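Local structure of ribulose-bisphosphate carboxylase (Alicyclobacillus acidocaldarius subsp. acidocaldarius, 4NAS) at residues 117-120 / 121-125; 318-321 / 322-326; 284-287 / 288-292; 97-100 / 101-104. The protein belongs to the ribulose-bisphosphate carboxylase large-chain family and pairs an N-terminal domain with a TIM-barrel domain that carries a metal site. All coordinates share one frame; numbering follows the deposited sequence.

How the contacts relate
From the N terminus, contact 4 (97-104) comes first. It turns the chain from helix 91-99 toward strand 108-114, at the boundary with the second subunit. Contact 1 (117-125) follows that strand and leads the chain toward helix 129-137. Contact 3 (284-292) and contact 2 (318-326) lie much further along, on helices 284-295 and 313-324 of the TIM-barrel domain. All four are local contacts set in series along the chain, and none nests in or crosses another. Contacts 2 and 3 touch, with His322 NE2 probably hydrogen-bonded to Asp285 OD2 at 3.0 Å. Contact 1 lies close to contact 3, with nearest atoms about 6 Å apart.

Contact 1: 117-120 / 121-125; sequences DELV and RQFPG. With CA (calcium ion), chain L.
A type I beta turn from Val120 to Phe123 takes the chain out of the short helix 117-120. Across it, Phe123 N bonds to Val120 O at 3.1 Å. Arg121, inside the turn, keeps a helical hydrogen bond from its N to Asp117 O at 3.0 Å. A salt bridge joins the same two residues on the exposed side. Arg121 NE gives a 2.9 Å bond to the syn side of Asp117 OD2, and a weak second bond to OD1. The carboxylate and guanidinium planes stand 69° apart, so the acid is held through NE and not by a flat paired grip. CG of Arg121 lies beside its own backbone N (chi1 -69°), and the extended chain runs back over the helical turn to the acid. This helix follows strand 108-114 of the N-terminal domain, and the turn sets the chain on its way to helix 129-137. On the buried side, Phe123 CE2 packs on Leu119 CG at 4.1 Å, and the ring also meets Phe91. Past the turn, Pro124 O binds a calcium ion at 2.4 Å. Five waters complete the modelled shell, one of them at a long distance. Another of the five also donates to Phe123 O at 2.9 Å.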
ATOM      1  N   ASP B 117      12.196 -21.323  -1.118  1.00 24.42           N
ATOM      2  CA  ASP B 117      11.752 -21.834   0.170  1.00 27.40           C
ATOM      3  C   ASP B 117      12.329 -21.046   1.345  1.00 26.25           C
ATOM      4  O   ASP B 117      11.613 -20.760   2.303  1.00 23.35           O
ATOM      5  CB  ASP B 117      12.099 -23.320   0.297  1.00 25.77           C
ATOM      6  CG  ASP B 117      11.436 -23.972   1.489  1.00 28.01           C
ATOM      7  OD1 ASP B 117      10.170 -24.029   1.533  1.00 31.30           O
ATOM      8  OD2 ASP B 117      12.181 -24.413   2.388  1.00 26.65           O
ATOM      9  N   GLU B 118      13.615 -20.704   1.275  1.00 25.21           N
ATOM     10  CA  GLU B 118      14.274 -20.008   2.380  1.00 27.64           C
ATOM     11  C   GLU B 118      13.555 -18.699   2.731  1.00 34.41           C
ATOM     12  O   GLU B 118      13.390 -18.357   3.907  1.00 39.02           O
ATOM     13  CB  GLU B 118      15.741 -19.729   2.049  1.00 41.02           C
ATOM     14  CG  GLU B 118      16.647 -20.933   2.182  1.00 59.03           C
ATOM     15  CD  GLU B 118      17.949 -20.779   1.412  1.00 72.03           C
ATOM     16  OE1 GLU B 118      18.933 -21.464   1.774  1.00 76.46           O
ATOM     17  OE2 GLU B 118      17.980 -19.982   0.441  1.00 74.78           O
ATOM     18  N   LEU B 119      13.096 -17.991   1.708  1.00 32.49           N
ATOM     19  CA  LEU B 119      12.387 -16.725   1.911  1.00 26.27           C
ATOM     20  C   LEU B 119      10.927 -16.903   2.381  1.00 23.08           C
ATOM     21  O   LEU B 119      10.468 -16.185   3.273  1.00 20.60           O
ATOM     22  CB  LEU B 119      12.440 -15.860   0.649  1.00 26.89           C
ATOM     23  CG  LEU B 119      11.694 -14.519   0.784  1.00 30.38           C
ATOM     24  CD1 LEU B 119      12.341 -13.597   1.828  1.00 29.81           C
ATOM     25  CD2 LEU B 119      11.569 -13.811  -0.563  1.00 29.99           C
ATOM     26  N   VAL B 120      10.199 -17.824   1.755  1.00 20.35           N
ATOM     27  CA  VAL B 120       8.847 -18.158   2.188  1.00 23.05           C
ATOM     28  C   VAL B 120       8.840 -18.471   3.682  1.00 20.42           C
ATOM     29  O   VAL B 120       8.004 -17.979   4.411  1.00 21.60           O
ATOM     30  CB  VAL B 120       8.283 -19.360   1.389  1.00 30.45           C
ATOM     31  CG1 VAL B 120       6.905 -19.788   1.924  1.00 21.81           C
ATOM     32  CG2 VAL B 120       8.193 -19.015  -0.088  1.00 30.85           C
ATOM     33  N   ARG B 121       9.822 -19.233   4.155  1.00 21.14           N
ATOM     34  CA  ARG B 121       9.831 -19.607   5.580  1.00 25.33           C
ATOM     35  C   ARG B 121      10.149 -18.491   6.585  1.00 21.67           C
ATOM     36  O   ARG B 121       9.998 -18.682   7.782  1.00 25.31           O
ATOM     37  CB  ARG B 121      10.705 -20.841   5.831  1.00 34.28           C
ATOM     38  CG  ARG B 121      10.116 -22.109   5.239  1.00 23.32           C
ATOM     39  CD  ARG B 121      11.082 -23.284   5.393  1.00 24.99           C
ATOM     40  NE  ARG B 121      10.545 -24.515   4.818  1.00 29.00           N
ATOM     41  CZ  ARG B 121       9.996 -25.499   5.529  1.00 35.96           C
ATOM     42  NH1 ARG B 121       9.551 -26.593   4.922  1.00 26.28           N
ATOM     43  NH2 ARG B 121       9.901 -25.397   6.849  1.00 33.68           N
ATOM     44  N   GLN B 122      10.572 -17.323   6.115  1.00 21.35           N
ATOM     45  CA  GLN B 122      10.793 -16.209   7.026  1.00 25.45           C
ATOM     46  C   GLN B 122       9.492 -15.439   7.300  1.00 27.40           C
ATOM     47  O   GLN B 122       9.453 -14.539   8.141  1.00 24.78           O
ATOM     48  CB  GLN B 122      11.838 -15.258   6.442  1.00 26.71           C
ATOM     49  CG  GLN B 122      13.242 -15.835   6.358  1.00 31.35           C
ATOM     50  CD  GLN B 122      14.212 -14.789   5.855  1.00 40.08           C
ATOM     51  OE1 GLN B 122      14.509 -13.825   6.564  1.00 45.38           O
ATOM     52  NE2 GLN B 122      14.672 -14.942   4.616  1.00 32.48           N
ATOM     53  N   PHE B 123       8.433 -15.777   6.576  1.00 26.65           N
ATOM     54  CA  PHE B 123       7.144 -15.124   6.794  1.00 18.38           C
ATOM     55  C   PHE B 123       6.282 -16.037   7.684  1.00 25.02           C
ATOM     56  O   PHE B 123       6.481 -17.259   7.676  1.00 19.01           O
ATOM     57  CB  PHE B 123       6.468 -14.869   5.458  1.00 24.02           C
ATOM     58  CG  PHE B 123       7.119 -13.796   4.637  1.00 27.67           C
ATOM     59  CD1 PHE B 123       7.048 -12.463   5.026  1.00 28.47           C
ATOM     60  CD2 PHE B 123       7.796 -14.116   3.467  1.00 25.45           C
ATOM     61  CE1 PHE B 123       7.646 -11.466   4.251  1.00 20.81           C
ATOM     62  CE2 PHE B 123       8.393 -13.130   2.683  1.00 21.11           C
ATOM     63  CZ  PHE B 123       8.312 -11.802   3.078  1.00 22.88           C
ATOM     64  N   PRO B 124       5.330 -15.460   8.462  1.00 20.41           N
ATOM     65  CA  PRO B 124       4.619 -16.279   9.450  1.00 24.08           C
ATOM     66  C   PRO B 124       3.643 -17.295   8.866  1.00 24.34           C
ATOM     67  O   PRO B 124       3.528 -18.378   9.417  1.00 19.14           O
ATOM     68  CB  PRO B 124       3.836 -15.243  10.269  1.00 23.74           C
ATOM     69  CG  PRO B 124       3.652 -14.096   9.325  1.00 25.27           C
ATOM     70  CD  PRO B 124       4.948 -14.040   8.565  1.00 17.78           C
ATOM     71  N   GLY B 125       2.907 -16.969   7.807  1.00 24.06           N
ATOM     72  CA  GLY B 125       1.839 -17.871   7.383  1.00 21.92           C
ATOM     73  C   GLY B 125       0.684 -17.860   8.384  1.00 21.70           C
ATOM     74  O   GLY B 125       0.781 -17.255   9.457  1.00 21.04           O
TER
HETATM   75 CA    CA L 504       4.498 -19.875  10.998  1.00 40.66          CA
HETATM   76  O   HOH W   1       6.578 -19.233   9.793  1.00 42.59           O
HETATM   77  O   HOH W   2       1.966 -20.403  11.562  1.00 32.00           O
HETATM   78  O   HOH W   3       3.896 -21.488   9.193  1.00 28.40           O
HETATM   79  O   HOH W   4       5.708 -22.434  11.424  1.00 35.15           O
HETATM   80  O   HOH W   5       4.275 -18.134  12.485  1.00 33.65           O

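Contact 2: 318-321 / 322-326; sequences RLLQ and HLRAE
Leu319 and Leu323 make the tight, buried part of this last stretch of helix 313-324. Leu319 CD2 lies 3.6 Å from Leu323 CD1, one helical turn on. Next to them, Leu320 CD1 sits over one face of the Arg324 guanidinium, toward its rim, at 3.6 Å from NE. Arg324 is extended from CG to NE, which carries its charged end past the leucine. There NH2 donates to Phe352 O. His322 swings back along the helix (chi1 -77°), with CD2 3.1 Å from Arg318 O. Its NE2 is bonded to Asp285. The other side is looser and faces solvent. Gln321 bends at chi2 (63°), and its NE2 comes only to 4.0 Å from Ala325 CB. Arg318 leads away from the turn and forms a salt bridge with Glu314. The backbone closes the helix here. Ala325 N still bonds to Gln321 O at 2.8 Å, although Ala325 itself has left helical geometry. Helix 313-324 is the connection of a beta-alpha-beta crossover. It packs on strands 299-303 and 333-337 through its leucines, and on helix 284-295 through Arg318, Leu319 and His322.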
ATOM      1  N   ARG B 318      -5.386 -18.630 -10.198  1.00 17.64           N
ATOM      2  CA  ARG B 318      -4.052 -18.489  -9.597  1.00 27.66           C
ATOM      3  C   ARG B 318      -4.136 -18.099  -8.126  1.00 24.29           C
ATOM      4  O   ARG B 318      -3.304 -18.513  -7.298  1.00 20.58           O
ATOM      5  CB  ARG B 318      -3.247 -17.422 -10.333  1.00 17.82           C
ATOM      6  CG  ARG B 318      -2.791 -17.858 -11.717  1.00 23.13           C
ATOM      7  CD  ARG B 318      -1.983 -16.731 -12.417  1.00 24.84           C
ATOM      8  NE  ARG B 318      -1.607 -17.142 -13.770  1.00 35.45           N
ATOM      9  CZ  ARG B 318      -1.324 -16.305 -14.769  1.00 42.37           C
ATOM     10  NH1 ARG B 318      -1.364 -14.991 -14.590  1.00 38.54           N
ATOM     11  NH2 ARG B 318      -1.006 -16.789 -15.961  1.00 44.73           N
ATOM     12  N   LEU B 319      -5.124 -17.259  -7.835  1.00 18.39           N
ATOM     13  CA  LEU B 319      -5.423 -16.830  -6.474  1.00 15.53           C
ATOM     14  C   LEU B 319      -5.711 -18.037  -5.609  1.00 21.51           C
ATOM     15  O   LEU B 319      -5.071 -18.212  -4.569  1.00 19.65           O
ATOM     16  CB  LEU B 319      -6.571 -15.802  -6.446  1.00 16.63           C
ATOM     17  CG  LEU B 319      -6.708 -14.989  -5.139  1.00 19.70           C
ATOM     18  CD1 LEU B 319      -7.465 -13.700  -5.354  1.00 16.06           C
ATOM     19  CD2 LEU B 319      -7.356 -15.798  -4.011  1.00 15.31           C
ATOM     20  N   LEU B 320      -6.675 -18.869  -6.027  1.00 17.00           N
ATOM     21  CA  LEU B 320      -7.041 -20.046  -5.247  1.00 15.94           C
ATOM     22  C   LEU B 320      -5.846 -20.977  -5.039  1.00 25.37           C
ATOM     23  O   LEU B 320      -5.615 -21.489  -3.935  1.00 23.27           O
ATOM     24  CB  LEU B 320      -8.202 -20.815  -5.895  1.00 21.74           C
ATOM     25  CG  LEU B 320      -8.737 -21.961  -5.012  1.00 27.98           C
ATOM     26  CD1 LEU B 320      -9.328 -21.418  -3.717  1.00 18.90           C
ATOM     27  CD2 LEU B 320      -9.774 -22.816  -5.745  1.00 34.87           C
ATOM     28  N   GLN B 321      -5.090 -21.202  -6.103  1.00 25.60           N
ATOM     29  CA  GLN B 321      -3.920 -22.048  -6.002  1.00 22.91           C
ATOM     30  C   GLN B 321      -2.900 -21.448  -4.999  1.00 18.26           C
ATOM     31  O   GLN B 321      -2.203 -22.184  -4.300  1.00 24.96           O
ATOM     32  CB  GLN B 321      -3.304 -22.263  -7.386  1.00 31.30           C
ATOM     33  CG  GLN B 321      -2.236 -23.340  -7.425  1.00 41.23           C
ATOM     34  CD  GLN B 321      -2.772 -24.726  -7.077  1.00 48.13           C
ATOM     35  OE1 GLN B 321      -3.983 -24.972  -7.112  1.00 55.21           O
ATOM     36  NE2 GLN B 321      -1.868 -25.638  -6.739  1.00 43.79           N
ATOM     37  N   HIS B 322      -2.824 -20.124  -4.912  1.00 17.10           N
ATOM     38  CA  HIS B 322      -1.933 -19.522  -3.910  1.00 23.61           C
ATOM     39  C   HIS B 322      -2.400 -19.857  -2.495  1.00 23.34           C
ATOM     40  O   HIS B 322      -1.600 -20.170  -1.613  1.00 25.10           O
ATOM     41  CB  HIS B 322      -1.836 -18.002  -4.059  1.00 21.55           C
ATOM     42  CG  HIS B 322      -0.965 -17.548  -5.184  1.00 21.67           C
ATOM     43  ND1 HIS B 322       0.317 -18.019  -5.377  1.00 25.25           N
ATOM     44  CD2 HIS B 322      -1.180 -16.634  -6.157  1.00 25.53           C
ATOM     45  CE1 HIS B 322       0.839 -17.438  -6.442  1.00 26.51           C
ATOM     46  NE2 HIS B 322      -0.047 -16.583  -6.925  1.00 20.74           N
ATOM     47  N   LEU B 323      -3.704 -19.784  -2.285  1.00 22.01           N
ATOM     48  CA  LEU B 323      -4.278 -20.065  -0.981  1.00 20.75           C
ATOM     49  C   LEU B 323      -4.160 -21.531  -0.591  1.00 21.45           C
ATOM     50  O   LEU B 323      -4.093 -21.830   0.595  1.00 24.97           O
ATOM     51  CB  LEU B 323      -5.763 -19.647  -0.947  1.00 18.10           C
ATOM     52  CG  LEU B 323      -6.115 -18.194  -1.266  1.00 19.29           C
ATOM     53  CD1 LEU B 323      -7.625 -17.984  -1.162  1.00 21.54           C
ATOM     54  CD2 LEU B 323      -5.404 -17.244  -0.303  1.00 14.70           C
ATOM     55  N   ARG B 324      -4.130 -22.440  -1.571  1.00 16.72           N
ATOM     56  CA  ARG B 324      -4.235 -23.874  -1.296  1.00 17.50           C
ATOM     57  C   ARG B 324      -2.990 -24.712  -1.551  1.00 27.14           C
ATOM     58  O   ARG B 324      -2.886 -25.818  -1.036  1.00 26.54           O
ATOM     59  CB  ARG B 324      -5.367 -24.482  -2.097  1.00 25.52           C
ATOM     60  CG  ARG B 324      -6.722 -23.941  -1.689  1.00 29.30           C
ATOM     61  CD  ARG B 324      -7.835 -24.753  -2.314  1.00 25.74           C
ATOM     62  NE  ARG B 324      -9.092 -24.431  -1.676  1.00 24.21           N
ATOM     63  CZ  ARG B 324     -10.268 -24.864  -2.104  1.00 27.75           C
ATOM     64  NH1 ARG B 324     -10.336 -25.651  -3.174  1.00 26.28           N
ATOM     65  NH2 ARG B 324     -11.367 -24.515  -1.451  1.00 25.04           N
ATOM     66  N   ALA B 325      -2.062 -24.188  -2.344  1.00 19.46           N
ATOM     67  CA  ALA B 325      -0.870 -24.950  -2.750  1.00 32.67           C
ATOM     68  C   ALA B 325      -0.087 -25.531  -1.575  1.00 29.29           C
ATOM     69  O   ALA B 325       0.105 -24.885  -0.544  1.00 30.11           O
ATOM     70  CB  ALA B 325       0.046 -24.105  -3.614  1.00 33.83           C
ATOM     71  N   GLU B 326       0.367 -26.760  -1.753  1.00 24.40           N
ATOM     72  CA  GLU B 326       1.133 -27.447  -0.736  1.00 24.07           C
ATOM     73  C   GLU B 326       2.429 -26.712  -0.495  1.00 27.74           C
ATOM     74  O   GLU B 326       3.165 -26.384  -1.431  1.00 31.48           O
ATOM     75  CB  GLU B 326       1.406 -28.884  -1.182  1.00 36.73           C
ATOM     76  CG  GLU B 326       0.140 -29.625  -1.581  1.00 52.90           C
ATOM     77  CD  GLU B 326      -0.761 -29.914  -0.391  1.00 63.81           C
ATOM     78  OE1 GLU B 326      -0.278 -30.549   0.576  1.00 69.70           O
ATOM     79  OE2 GLU B 326      -1.945 -29.505  -0.421  1.00 63.97           O
TER

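Contact 3: 284-287 / 288-292; sequences ADIV and LGQLM
The first torsions of Ile286 and Leu291 turn their branches toward each other. Ile286 has CG1 beside its backbone N (chi1 -66°), which turns the CG2 branch opposite that N and toward the later residue. Leu291 takes a similar torsion (-65°) and brings its CG to 3.8 Å from Ile286 CG2. The two side chains cross at a slant. Gln290 runs beside Ile286, pointing the same way. Its OE1 lies 3.7 Å from Ile286 CG1. The NE2 end of this amide donates to Leu113 O, which ties the helix to strand 108-114. The wider turn brings Ile286 level with a residue five places on. Leu288 N makes the ordinary helical bond to Ala284 O at 2.9 Å. The next bonds skip one residue further: Gln290 N to Asp285 O at 3.0 Å, and Leu291 N to Ile286 O at 3.0 Å. Val287 O is not bonded by the N of Met292, a selenomethionine here, and instead accepts from Tyr248 OH. Met292 CG packs 3.5 Å from Val287 O. Asp285 faces helix 313-324, where it packs on Leu319. This is a pi-type turn, with a kink, inside alpha-helix 284-295, which in the TIM-barrel domain precedes strand 299-303.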
ATOM      1  N   ALA B 284      -3.792  -9.332  -9.278  1.00 19.78           N
ATOM      2  CA  ALA B 284      -4.660  -9.589  -8.139  1.00 20.86           C
ATOM      3  C   ALA B 284      -4.335 -10.870  -7.399  1.00 15.29           C
ATOM      4  O   ALA B 284      -4.506 -10.921  -6.201  1.00 12.77           O
ATOM      5  CB  ALA B 284      -6.120  -9.560  -8.537  1.00 12.74           C
ATOM      6  N   ASP B 285      -3.835 -11.902  -8.079  1.00 13.47           N
ATOM      7  CA  ASP B 285      -3.557 -13.142  -7.364  1.00 15.14           C
ATOM      8  C   ASP B 285      -2.380 -12.997  -6.396  1.00 19.50           C
ATOM      9  O   ASP B 285      -2.256 -13.749  -5.418  1.00 17.92           O
ATOM     10  CB  ASP B 285      -3.332 -14.309  -8.326  1.00 13.60           C
ATOM     11  CG  ASP B 285      -2.154 -14.074  -9.235  1.00 31.02           C
ATOM     12  OD1 ASP B 285      -2.235 -13.133 -10.054  1.00 30.68           O
ATOM     13  OD2 ASP B 285      -1.154 -14.811  -9.122  1.00 26.36           O
ATOM     14  N   ILE B 286      -1.502 -12.042  -6.676  1.00 18.95           N
ATOM     15  CA  ILE B 286      -0.368 -11.807  -5.806  1.00 22.28           C
ATOM     16  C   ILE B 286      -0.887 -11.017  -4.607  1.00 22.20           C
ATOM     17  O   ILE B 286      -0.663 -11.390  -3.461  1.00 15.76           O
ATOM     18  CB  ILE B 286       0.763 -11.031  -6.537  1.00 15.70           C
ATOM     19  CG1 ILE B 286       1.360 -11.879  -7.666  1.00 18.05           C
ATOM     20  CG2 ILE B 286       1.862 -10.525  -5.533  1.00 13.03           C
ATOM     21  CD1 ILE B 286       2.316 -11.073  -8.587  1.00 20.99           C
ATOM     22  N   VAL B 287      -1.624  -9.954  -4.896  1.00 18.91           N
ATOM     23  CA  VAL B 287      -2.105  -9.022  -3.860  1.00 22.13           C
ATOM     24  C   VAL B 287      -3.080  -9.698  -2.874  1.00 23.39           C
ATOM     25  O   VAL B 287      -2.960  -9.562  -1.650  1.00 15.77           O
ATOM     26  CB  VAL B 287      -2.805  -7.809  -4.501  1.00 17.83           C
ATOM     27  CG1 VAL B 287      -3.383  -6.881  -3.427  1.00 19.29           C
ATOM     28  CG2 VAL B 287      -1.838  -7.029  -5.409  1.00 19.86           C
ATOM     29  N   LEU B 288      -4.023 -10.453  -3.424  1.00 14.54           N
ATOM     30  CA  LEU B 288      -5.065 -11.087  -2.610  1.00 17.21           C
ATOM     31  C   LEU B 288      -4.804 -12.548  -2.318  1.00 18.68           C
ATOM     32  O   LEU B 288      -5.552 -13.175  -1.569  1.00 16.30           O
ATOM     33  CB  LEU B 288      -6.431 -10.945  -3.304  1.00 12.86           C
ATOM     34  CG  LEU B 288      -6.842  -9.494  -3.514  1.00 18.43           C
ATOM     35  CD1 LEU B 288      -8.141  -9.392  -4.309  1.00 23.46           C
ATOM     36  CD2 LEU B 288      -6.985  -8.791  -2.165  1.00 19.74           C
ATOM     37  N   GLY B 289      -3.743 -13.119  -2.881  1.00 15.99           N
ATOM     38  CA  GLY B 289      -3.569 -14.549  -2.720  1.00 19.55           C
ATOM     39  C   GLY B 289      -2.258 -14.924  -2.068  1.00 18.24           C
ATOM     40  O   GLY B 289      -2.193 -15.289  -0.885  1.00 18.30           O
ATOM     41  N   GLN B 290      -1.209 -14.818  -2.867  1.00 19.27           N
ATOM     42  CA  GLN B 290       0.147 -15.135  -2.444  1.00 19.11           C
ATOM     43  C   GLN B 290       0.568 -14.356  -1.204  1.00 14.10           C
ATOM     44  O   GLN B 290       0.993 -14.940  -0.212  1.00 20.48           O
ATOM     45  CB  GLN B 290       1.106 -14.838  -3.599  1.00 19.36           C
ATOM     46  CG  GLN B 290       2.549 -15.322  -3.382  1.00 20.67           C
ATOM     47  CD  GLN B 290       3.362 -15.247  -4.669  1.00 22.95           C
ATOM     48  OE1 GLN B 290       3.131 -14.378  -5.507  1.00 22.35           O
ATOM     49  NE2 GLN B 290       4.327 -16.147  -4.821  1.00 20.88           N
ATOM     50  N   LEU B 291       0.483 -13.042  -1.272  1.00 13.65           N
ATOM     51  CA  LEU B 291       0.895 -12.171  -0.173  1.00 16.18           C
ATOM     52  C   LEU B 291       0.030 -12.329   1.091  1.00 21.07           C
ATOM     53  O   LEU B 291       0.537 -12.248   2.219  1.00 18.71           O
ATOM     54  CB  LEU B 291       0.837 -10.715  -0.629  1.00 19.05           C
ATOM     55  CG  LEU B 291       1.832 -10.358  -1.740  1.00 17.85           C
ATOM     56  CD1 LEU B 291       1.900  -8.855  -1.938  1.00 23.61           C
ATOM     57  CD2 LEU B 291       3.181 -10.908  -1.406  1.00 18.37           C
HETATM   58  N   MSE B 292      -1.272 -12.528   0.893  1.00 17.16           N
HETATM   59  CA  MSE B 292      -2.194 -12.744   2.010  1.00 20.49           C
HETATM   60  C   MSE B 292      -1.868 -13.991   2.823  1.00 23.88           C
HETATM   61  O   MSE B 292      -1.880 -13.957   4.052  1.00 24.84           O
HETATM   62  CB  MSE B 292      -3.632 -12.855   1.499  1.00 19.11           C
HETATM   63  CG  MSE B 292      -4.207 -11.576   0.973  1.00 20.53           C
HETATM   64 SE   MSE B 292      -4.212 -10.205   2.338  0.61 22.04          SE
HETATM   65  CE  MSE B 292      -5.281  -8.929   1.374  1.00 20.89           C
TER

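Contact 4: 97-100 / 101-104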
ATOM      1  N   THR B  97      12.235  -3.943  -3.417  1.00 17.05           N
ATOM      2  CA  THR B  97      13.205  -4.550  -4.333  1.00 21.52           C
ATOM      3  C   THR B  97      12.563  -4.909  -5.680  1.00 20.20           C
ATOM      4  O   THR B  97      13.078  -4.534  -6.732  1.00 20.38           O
ATOM      5  CB  THR B  97      13.853  -5.780  -3.691  1.00 17.19           C
ATOM      6  OG1 THR B  97      14.490  -5.390  -2.462  1.00 17.74           O
ATOM      7  CG2 THR B  97      14.865  -6.450  -4.652  1.00 19.55           C
ATOM      8  N   VAL B  98      11.430  -5.614  -5.665  1.00 23.77           N
ATOM      9  CA  VAL B  98      10.889  -6.133  -6.932  1.00 15.72           C
ATOM     10  C   VAL B  98       9.992  -5.173  -7.717  1.00 15.54           C
ATOM     11  O   VAL B  98       9.805  -5.351  -8.925  1.00 17.30           O
ATOM     12  CB  VAL B  98      10.180  -7.500  -6.758  1.00 17.12           C
ATOM     13  CG1 VAL B  98      11.092  -8.512  -6.056  1.00 15.95           C
ATOM     14  CG2 VAL B  98       8.864  -7.342  -6.008  1.00 20.07           C
ATOM     15  N   PHE B  99       9.423  -4.176  -7.037  1.00 15.38           N
ATOM     16  CA  PHE B  99       8.465  -3.263  -7.668  1.00 19.84           C
ATOM     17  C   PHE B  99       8.417  -1.966  -6.861  1.00 23.16           C
ATOM     18  O   PHE B  99       7.342  -1.455  -6.533  1.00 20.23           O
ATOM     19  CB  PHE B  99       7.075  -3.909  -7.784  1.00 23.27           C
ATOM     20  CG  PHE B  99       6.299  -3.484  -9.024  1.00 25.75           C
ATOM     21  CD1 PHE B  99       6.876  -3.555 -10.280  1.00 21.37           C
ATOM     22  CD2 PHE B  99       5.000  -3.006  -8.919  1.00 19.53           C
ATOM     23  CE1 PHE B  99       6.168  -3.172 -11.409  1.00 16.19           C
ATOM     24  CE2 PHE B  99       4.283  -2.612 -10.043  1.00 22.20           C
ATOM     25  CZ  PHE B  99       4.864  -2.686 -11.287  1.00 22.89           C
ATOM     26  N   GLY B 100       9.601  -1.446  -6.546  1.00 16.09           N
ATOM     27  CA  GLY B 100       9.727  -0.244  -5.727  1.00 17.53           C
ATOM     28  C   GLY B 100       9.817   0.951  -6.654  1.00 26.01           C
ATOM     29  O   GLY B 100       8.796   1.538  -7.065  1.00 19.62           O
ATOM     30  N   LYS B 101      11.052   1.293  -6.999  1.00 30.29           N
ATOM     31  CA  LYS B 101      11.302   2.283  -8.030  1.00 28.33           C
ATOM     32  C   LYS B 101      10.767   1.785  -9.367  1.00 21.95           C
ATOM     33  O   LYS B 101      10.329   2.575 -10.190  1.00 20.15           O
ATOM     34  CB  LYS B 101      12.795   2.569  -8.150  1.00 28.66           C
ATOM     35  CG  LYS B 101      13.117   3.599  -9.208  1.00 39.76           C
ATOM     36  CD  LYS B 101      14.348   3.222 -10.003  1.00 48.68           C
ATOM     37  CE  LYS B 101      15.611   3.505  -9.219  1.00 53.12           C
ATOM     38  NZ  LYS B 101      16.816   2.865  -9.829  1.00 56.17           N
ATOM     39  N   LEU B 102      10.803   0.469  -9.582  1.00 17.32           N
ATOM     40  CA  LEU B 102      10.399  -0.078 -10.877  1.00 25.79           C
ATOM     41  C   LEU B 102       8.924   0.180 -11.184  1.00 24.81           C
ATOM     42  O   LEU B 102       8.541   0.283 -12.359  1.00 16.54           O
ATOM     43  CB  LEU B 102      10.704  -1.573 -10.958  1.00 25.97           C
ATOM     44  CG  LEU B 102      10.484  -2.302 -12.282  1.00 29.08           C
ATOM     45  CD1 LEU B 102      11.271  -1.665 -13.427  1.00 18.62           C
ATOM     46  CD2 LEU B 102      10.900  -3.754 -12.111  1.00 34.01           C
ATOM     47  N   SER B 103       8.105   0.315 -10.138  1.00 20.63           N
ATOM     48  CA  SER B 103       6.647   0.473 -10.323  1.00 15.15           C
ATOM     49  C   SER B 103       6.277   1.767 -11.017  1.00 19.88           C
ATOM     50  O   SER B 103       5.156   1.916 -11.535  1.00 26.83           O
ATOM     51  CB  SER B 103       5.902   0.395  -8.987  1.00 15.66           C
ATOM     52  OG  SER B 103       6.047   1.589  -8.239  1.00 15.51           O
HETATM   53  N   MSE B 104       7.228   2.690 -11.050  1.00 20.42           N
HETATM   54  CA  MSE B 104       6.998   4.026 -11.573  1.00 18.28           C
HETATM   55  C   MSE B 104       7.497   4.173 -13.009  1.00 24.74           C
HETATM   56  O   MSE B 104       7.395   5.252 -13.599  1.00 27.50           O
HETATM   57  CB  MSE B 104       7.702   5.056 -10.657  1.00 16.71           C
HETATM   58  CG  MSE B 104       7.098   5.070  -9.238  1.00 20.66           C
HETATM   59 SE   MSE B 104       8.056   6.274  -8.034  0.75 39.28          SE
HETATM   60  CE  MSE B 104       9.363   5.078  -7.364  1.00 23.27           C
TER
HETATM   61  O   HOH W   6      12.112  -1.463  -7.581  1.00 23.31           O
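Gly100 O is gripped twice by Ser103. Ser103 OG donates to it at 3.0 Å, and Ser103 N adds a weak bond at 3.4 Å. The hydroxyl reaches the carbonyl because OG sits between the backbone N and the carbonyl carbon (chi1 76°). The backbone of the turn brings Ser103 CB over one face of the Phe99 ring. It makes a CH-pi contact, 3.7 Å from the ring centroid and 20° off the normal, offset toward the CD2 and CE2 side. The serine thus meets the turn through its oxygen and the ring through its carbon. Leu102 packs near the ring more loosely, with its CG 4.3 Å from Phe99 CD1. The methyl CE of Met104, a selenomethionine, also approaches Gly100 O. A water sits at the bend. It accepts from Gly100 N at 2.7 Å and from Leu102 N at 3.1 Å, and so bridges the two sides of the bend. Its link to Thr97 O is weak. The chain passes here from helix 91-99 into a short 3-10 turn at 102-104. The Lys101 side chain comes to about 4 Å from a bound calcium ion. It packs on Glu179 of the second subunit, a residue of the calcium site. Ser103 and Met104 also touch that subunit, at its Gly272 and Tyr275. On the inner side, Val98, Phe99 and Leu102 lie against strands 12-22 and 108-114, with Val98 also on strand 73-83.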